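Local coordinates for protein spydx (Streptococcus pyogenes, PDB 2J43) that binds host lung glycogen through its family 41 carbohydrate-binding modules, the part held here of a cell-wall pullulanase that probably hydrolyses alpha-1,6-glucosidic linkages, at residues P162-I174 / K185-D197. Numbering follows the deposited sequence. Where two conformers were deposited one is given.
Sequences PLKEGANEIGFLI and KVQPKDYLFKELD
Phe-172 and Tyr-191 are a hydrogen-bonded antiparallel pair and form the tight centre of the contact. With chi1 at 65°, CG of Phe-172 lies between its backbone N and carbonyl carbon, which swings the ring across to the neighbouring strand. There CB of Tyr-191 sits over the middle of one ring face, a CH-pi contact of 3.6 Å to the centroid. The two rings run nearly parallel but are slid apart and barely overlap; Phe-172 CE1 meets Tyr-191 CD2 at 3.6 Å, and CG1 of Ile-174 reaches Tyr-191 CE2. Paired backbone N-H...O bonds join Phe-172 to Tyr-191 and Ile-170 to Phe-193. Beyond them, Val-186 N donates a hydrogen bond to Ile-174 O at 3.0 Å, while CD1 of Leu-173 nestles against the carbonyls of Gln-187 and Lys-189.

The face bearing Gly-171 and Leu-192 is looser. Leu-192 lays CD1 on Gly-171 CA, and just beyond the strand the more exposed Glu-169 runs alongside Lys-194, OE1 and NZ 4.3 Å apart, too far for a salt bridge; OE2 of Glu-169 pairs instead with Lys-134.

Past this end of the ladder a water bridges the segments, donating to Asn-168 O at 2.7 Å and, weakly, to Lys-194 O, and accepting from Leu-196 N. Leu-196 CD1 packs on Ala-167 CB and meets Leu-163 CD1 tip to tip at 4.0 Å.

Strand 191-193 thus edges the sheet of the second pullulanase-associated (family 41 carbohydrate-binding) module, beside 170-176, which pairs with 128-134. The face bearing Ile-170, Phe-172, Tyr-191 and Phe-193 packs on Ile-116 of strand 113-119 and on Val-202 and Val-204 of strand 201-205; Tyr-191 OH is hydrogen-bonded to Asp-208 O.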
loop_
_atom_site.group_PDB
_atom_site.type_symbol
_atom_site.label_atom_id
_atom_site.label_comp_id
_atom_site.label_asym_id
_atom_site.label_seq_id
_atom_site.Cartn_x
_atom_site.Cartn_y
_atom_site.Cartn_z
ATOM N N PRO A 162 7.484 -16.064 2.073
ATOM C CA PRO A 162 8.688 -16.075 1.217
ATOM C C PRO A 162 8.422 -16.710 -0.132
ATOM O O PRO A 162 7.787 -17.752 -0.172
ATOM C CB PRO A 162 9.701 -16.923 2.003
ATOM C CG PRO A 162 9.106 -17.217 3.330
ATOM C CD PRO A 162 7.612 -16.970 3.229
ATOM N N LEU A 163 8.914 -16.095 -1.201
ATOM C CA LEU A 163 8.734 -16.546 -2.571
ATOM C C LEU A 163 10.021 -17.277 -3.054
ATOM O O LEU A 163 11.103 -17.072 -2.516
ATOM C CB LEU A 163 8.457 -15.345 -3.498
ATOM C CG LEU A 163 7.325 -14.362 -3.159
ATOM C CD1 LEU A 163 7.292 -13.195 -4.122
ATOM C CD2 LEU A 163 6.035 -15.104 -3.266
ATOM N N LYS A 164 9.860 -18.150 -4.039
ATOM C CA LYS A 164 11.022 -18.795 -4.636
ATOM C C LYS A 164 11.779 -17.765 -5.483
ATOM O O LYS A 164 11.203 -16.766 -5.941
ATOM C CB LYS A 164 10.612 -20.021 -5.463
ATOM C CG LYS A 164 10.888 -21.341 -4.763
ATOM C CD LYS A 164 10.547 -22.552 -5.650
ATOM C CE LYS A 164 9.603 -23.546 -4.950
ATOM N NZ LYS A 164 8.185 -23.393 -5.387
ATOM N N GLU A 165 13.093 -17.997 -5.638
ATOM C CA GLU A 165 13.935 -17.252 -6.587
ATOM C C GLU A 165 13.223 -17.373 -7.915
ATOM O O GLU A 165 12.805 -18.466 -8.282
ATOM C CB GLU A 165 15.354 -17.886 -6.697
ATOM C CG GLU A 165 16.251 -17.388 -7.849
ATOM C CD GLU A 165 16.236 -18.237 -9.160
ATOM O OE1 GLU A 165 16.065 -19.504 -9.142
ATOM O OE2 GLU A 165 16.449 -17.622 -10.252
ATOM N N GLY A 166 13.060 -16.258 -8.618
ATOM C CA GLY A 166 12.422 -16.257 -9.921
ATOM C C GLY A 166 10.932 -16.494 -9.934
ATOM O O GLY A 166 10.377 -16.942 -10.944
ATOM N N ALA A 167 10.260 -16.170 -8.825
ATOM C CA ALA A 167 8.826 -16.415 -8.741
ATOM C C ALA A 167 8.035 -15.578 -9.747
ATOM O O ALA A 167 8.286 -14.378 -9.916
ATOM C CB ALA A 167 8.316 -16.163 -7.302
ATOM N N ASN A 168 7.071 -16.215 -10.395
ATOM C CA ASN A 168 6.125 -15.542 -11.298
ATOM C C ASN A 168 4.680 -15.558 -10.842
ATOM O O ASN A 168 3.960 -14.608 -11.121
ATOM C CB ASN A 168 6.117 -16.208 -12.671
ATOM C CG ASN A 168 7.447 -16.129 -13.365
ATOM O OD1 ASN A 168 8.039 -15.054 -13.471
ATOM N ND2 ASN A 168 7.927 -17.271 -13.838
ATOM N N GLU A 169 4.239 -16.653 -10.201
ATOM C CA GLU A 169 2.831 -16.853 -9.866
ATOM C C GLU A 169 2.680 -17.556 -8.501
ATOM O O GLU A 169 3.475 -18.437 -8.182
ATOM C CB GLU A 169 2.170 -17.679 -10.968
ATOM C CG GLU A 169 0.667 -17.561 -11.005
ATOM C CD GLU A 169 0.061 -18.122 -12.289
ATOM O OE1 GLU A 169 0.540 -17.760 -13.385
ATOM O OE2 GLU A 169 -0.906 -18.922 -12.185
ATOM N N ILE A 170 1.749 -17.077 -7.680
ATOM C CA ILE A 170 1.434 -17.721 -6.398
ATOM C C ILE A 170 -0.036 -18.061 -6.401
ATOM O O ILE A 170 -0.838 -17.372 -6.998
ATOM C CB ILE A 170 1.789 -16.797 -5.172
ATOM C CG1 ILE A 170 1.510 -17.472 -3.822
ATOM C CG2 ILE A 170 0.978 -15.510 -5.186
ATOM C CD1 ILE A 170 1.918 -16.593 -2.618
ATOM N N GLY A 171 -0.369 -19.159 -5.727
ATOM C CA GLY A 171 -1.734 -19.511 -5.464
ATOM C C GLY A 171 -1.868 -19.622 -3.956
ATOM O O GLY A 171 -0.922 -19.964 -3.235
ATOM N N PHE A 172 -3.053 -19.313 -3.502
ATOM C CA PHE A 172 -3.366 -19.460 -2.097
ATOM C C PHE A 172 -4.867 -19.564 -1.858
ATOM O O PHE A 172 -5.711 -19.337 -2.727
ATOM C CB PHE A 172 -2.732 -18.310 -1.282
ATOM C CG PHE A 172 -3.262 -16.943 -1.590
ATOM C CD1 PHE A 172 -4.320 -16.372 -0.855
ATOM C CD2 PHE A 172 -2.721 -16.202 -2.609
ATOM C CE1 PHE A 172 -4.772 -15.097 -1.159
ATOM C CE2 PHE A 172 -3.184 -14.903 -2.866
ATOM C CZ PHE A 172 -4.200 -14.390 -2.138
ATOM N N LEU A 173 -5.218 -19.954 -0.631
ATOM C CA LEU A 173 -6.602 -20.051 -0.250
ATOM C C LEU A 173 -6.728 -19.728 1.204
ATOM O O LEU A 173 -5.850 -20.048 1.970
ATOM C CB LEU A 173 -7.150 -21.455 -0.530
ATOM C CG LEU A 173 -8.664 -21.567 -0.597
ATOM C CD1 LEU A 173 -9.376 -20.688 -1.624
ATOM C CD2 LEU A 173 -9.121 -23.046 -0.807
ATOM N N ILE A 174 -7.796 -19.067 1.587
ATOM C CA ILE A 174 -8.018 -18.814 3.025
ATOM C C ILE A 174 -8.874 -19.949 3.584
ATOM O O ILE A 174 -9.975 -20.236 3.053
ATOM C CB ILE A 174 -8.722 -17.485 3.285
ATOM C CG1 ILE A 174 -8.046 -16.322 2.564
ATOM C CG2 ILE A 174 -8.799 -17.192 4.801
ATOM C CD1 ILE A 174 -6.574 -16.120 2.935
ATOM N N LYS A 185 -12.762 -24.545 3.285
ATOM C CA LYS A 185 -12.461 -23.450 2.328
ATOM C C LYS A 185 -13.417 -22.275 2.560
ATOM O O LYS A 185 -14.639 -22.415 2.454
ATOM C CB LYS A 185 -12.603 -23.946 0.905
ATOM C CG LYS A 185 -11.689 -25.086 0.603
ATOM C CD LYS A 185 -11.874 -25.521 -0.870
ATOM C CE LYS A 185 -10.831 -26.436 -1.300
ATOM N NZ LYS A 185 -10.937 -26.741 -2.791
ATOM N N VAL A 186 -12.892 -21.102 2.896
ATOM C CA VAL A 186 -13.759 -19.975 3.239
ATOM C C VAL A 186 -14.614 -19.616 2.023
ATOM O O VAL A 186 -15.812 -19.311 2.163
ATOM C CB VAL A 186 -12.951 -18.781 3.770
ATOM C CG1 VAL A 186 -13.833 -17.532 3.901
ATOM C CG2 VAL A 186 -12.412 -19.143 5.112
ATOM N N GLN A 187 -13.999 -19.659 0.880
ATOM C CA GLN A 187 -14.714 -19.789 -0.394
ATOM C C GLN A 187 -13.944 -20.740 -1.315
ATOM O O GLN A 187 -12.772 -21.024 -1.104
ATOM C CB GLN A 187 -14.958 -18.385 -0.992
ATOM C CG GLN A 187 -13.704 -17.559 -1.274
ATOM C CD GLN A 187 -12.931 -18.053 -2.459
ATOM O OE1 GLN A 187 -11.691 -18.195 -2.422
ATOM N NE2 GLN A 187 -13.655 -18.320 -3.548
ATOM N N PRO A 188 -14.606 -21.296 -2.333
ATOM C CA PRO A 188 -14.024 -22.424 -3.061
ATOM C C PRO A 188 -13.020 -22.164 -4.162
ATOM O O PRO A 188 -12.418 -23.108 -4.651
ATOM C CB PRO A 188 -15.273 -23.155 -3.637
ATOM C CG PRO A 188 -16.327 -22.189 -3.674
ATOM C CD PRO A 188 -15.971 -21.000 -2.771
ATOM N N LYS A 189 -12.843 -20.932 -4.593
ATOM C CA LYS A 189 -11.992 -20.730 -5.739
ATOM C C LYS A 189 -10.627 -20.298 -5.270
ATOM O O LYS A 189 -10.484 -19.363 -4.491
ATOM C CB LYS A 189 -12.607 -19.699 -6.687
ATOM C CG LYS A 189 -13.587 -20.306 -7.726
ATOM C CD LYS A 189 -14.621 -19.262 -8.193
ATOM C CE LYS A 189 -16.096 -19.704 -7.987
ATOM N NZ LYS A 189 -16.798 -18.667 -7.144
ATOM N N ASP A 190 -9.631 -20.957 -5.801
ATOM C CA ASP A 190 -8.244 -20.627 -5.517
ATOM C C ASP A 190 -7.933 -19.195 -5.917
ATOM O O ASP A 190 -8.307 -18.750 -7.020
ATOM C CB ASP A 190 -7.345 -21.508 -6.321
ATOM C CG ASP A 190 -7.275 -22.949 -5.809
ATOM O OD1 ASP A 190 -7.672 -23.237 -4.654
ATOM O OD2 ASP A 190 -6.722 -23.833 -6.518
ATOM N N TYR A 191 -7.231 -18.486 -5.050
ATOM C CA TYR A 191 -6.703 -17.171 -5.399
ATOM C C TYR A 191 -5.412 -17.321 -6.144
ATOM O O TYR A 191 -4.532 -18.037 -5.733
ATOM C CB TYR A 191 -6.413 -16.371 -4.140
ATOM C CG TYR A 191 -7.598 -16.006 -3.345
ATOM C CD1 TYR A 191 -8.472 -15.056 -3.784
ATOM C CD2 TYR A 191 -7.855 -16.609 -2.111
ATOM C CE1 TYR A 191 -9.575 -14.689 -3.052
ATOM C CE2 TYR A 191 -8.908 -16.260 -1.358
ATOM C CZ TYR A 191 -9.812 -15.314 -1.810
ATOM O OH TYR A 191 -10.893 -15.025 -1.026
ATOM N N LEU A 192 -5.266 -16.584 -7.244
ATOM C CA LEU A 192 -4.067 -16.631 -8.044
ATOM C C LEU A 192 -3.535 -15.215 -8.214
ATOM O O LEU A 192 -4.309 -14.282 -8.434
ATOM C CB LEU A 192 -4.411 -17.228 -9.425
ATOM C CG LEU A 192 -3.868 -18.612 -9.799
ATOM C CD1 LEU A 192 -3.783 -19.644 -8.626
ATOM C CD2 LEU A 192 -4.683 -19.195 -10.991
ATOM N N PHE A 193 -2.227 -15.061 -8.083
ATOM C CA PHE A 193 -1.601 -13.747 -8.272
ATOM C C PHE A 193 -0.309 -13.851 -9.013
ATOM O O PHE A 193 0.563 -14.600 -8.668
ATOM C CB PHE A 193 -1.378 -13.057 -6.916
ATOM C CG PHE A 193 -0.936 -11.615 -7.034
ATOM C CD1 PHE A 193 -1.837 -10.642 -7.457
ATOM C CD2 PHE A 193 0.340 -11.251 -6.701
ATOM C CE1 PHE A 193 -1.419 -9.315 -7.579
ATOM C CE2 PHE A 193 0.760 -9.924 -6.799
ATOM C CZ PHE A 193 -0.132 -8.971 -7.228
ATOM N N LYS A 194 -0.149 -13.017 -10.046
ATOM C CA LYS A 194 1.054 -13.072 -10.872
ATOM C C LYS A 194 1.622 -11.687 -11.230
ATOM O O LYS A 194 2.277 -11.550 -12.258
ATOM C CB LYS A 194 0.746 -13.851 -12.172
ATOM C CG LYS A 194 -0.410 -13.307 -12.994
ATOM C CD LYS A 194 -0.227 -13.579 -14.498
ATOM C CE LYS A 194 -0.632 -14.976 -14.908
ATOM N NZ LYS A 194 -0.790 -15.076 -16.410
ATOM N N GLU A 195 1.370 -10.675 -10.413
ATOM C CA GLU A 195 1.995 -9.357 -10.604
ATOM C C GLU A 195 3.071 -9.115 -9.530
ATOM O O GLU A 195 3.107 -8.069 -8.897
ATOM C CB GLU A 195 0.931 -8.227 -10.556
ATOM C CG GLU A 195 -0.431 -8.508 -11.195
ATOM C CD GLU A 195 -1.360 -7.283 -11.191
ATOM O OE1 GLU A 195 -1.702 -6.713 -10.110
ATOM O OE2 GLU A 195 -1.745 -6.867 -12.300
ATOM N N LEU A 196 3.960 -10.081 -9.304
ATOM C CA LEU A 196 4.922 -9.971 -8.193
ATOM C C LEU A 196 6.009 -8.887 -8.312
ATOM O O LEU A 196 6.678 -8.570 -7.325
ATOM C CB LEU A 196 5.602 -11.309 -7.923
ATOM C CG LEU A 196 4.713 -12.512 -7.601
ATOM C CD1 LEU A 196 5.562 -13.799 -7.633
ATOM C CD2 LEU A 196 4.022 -12.370 -6.257
ATOM N N ASP A 197 6.211 -8.337 -9.502
ATOM C CA ASP A 197 7.262 -7.335 -9.679
ATOM C C ASP A 197 6.802 -5.958 -9.231
ATOM O O ASP A 197 7.615 -5.171 -8.737
ATOM C CB ASP A 197 7.742 -7.305 -11.132
ATOM C CG ASP A 197 8.572 -8.523 -11.499
ATOM O OD1 ASP A 197 8.882 -9.351 -10.609
ATOM O OD2 ASP A 197 8.977 -8.734 -12.660
HETATM O O HOH W 1 5.108 -12.115 -11.206
#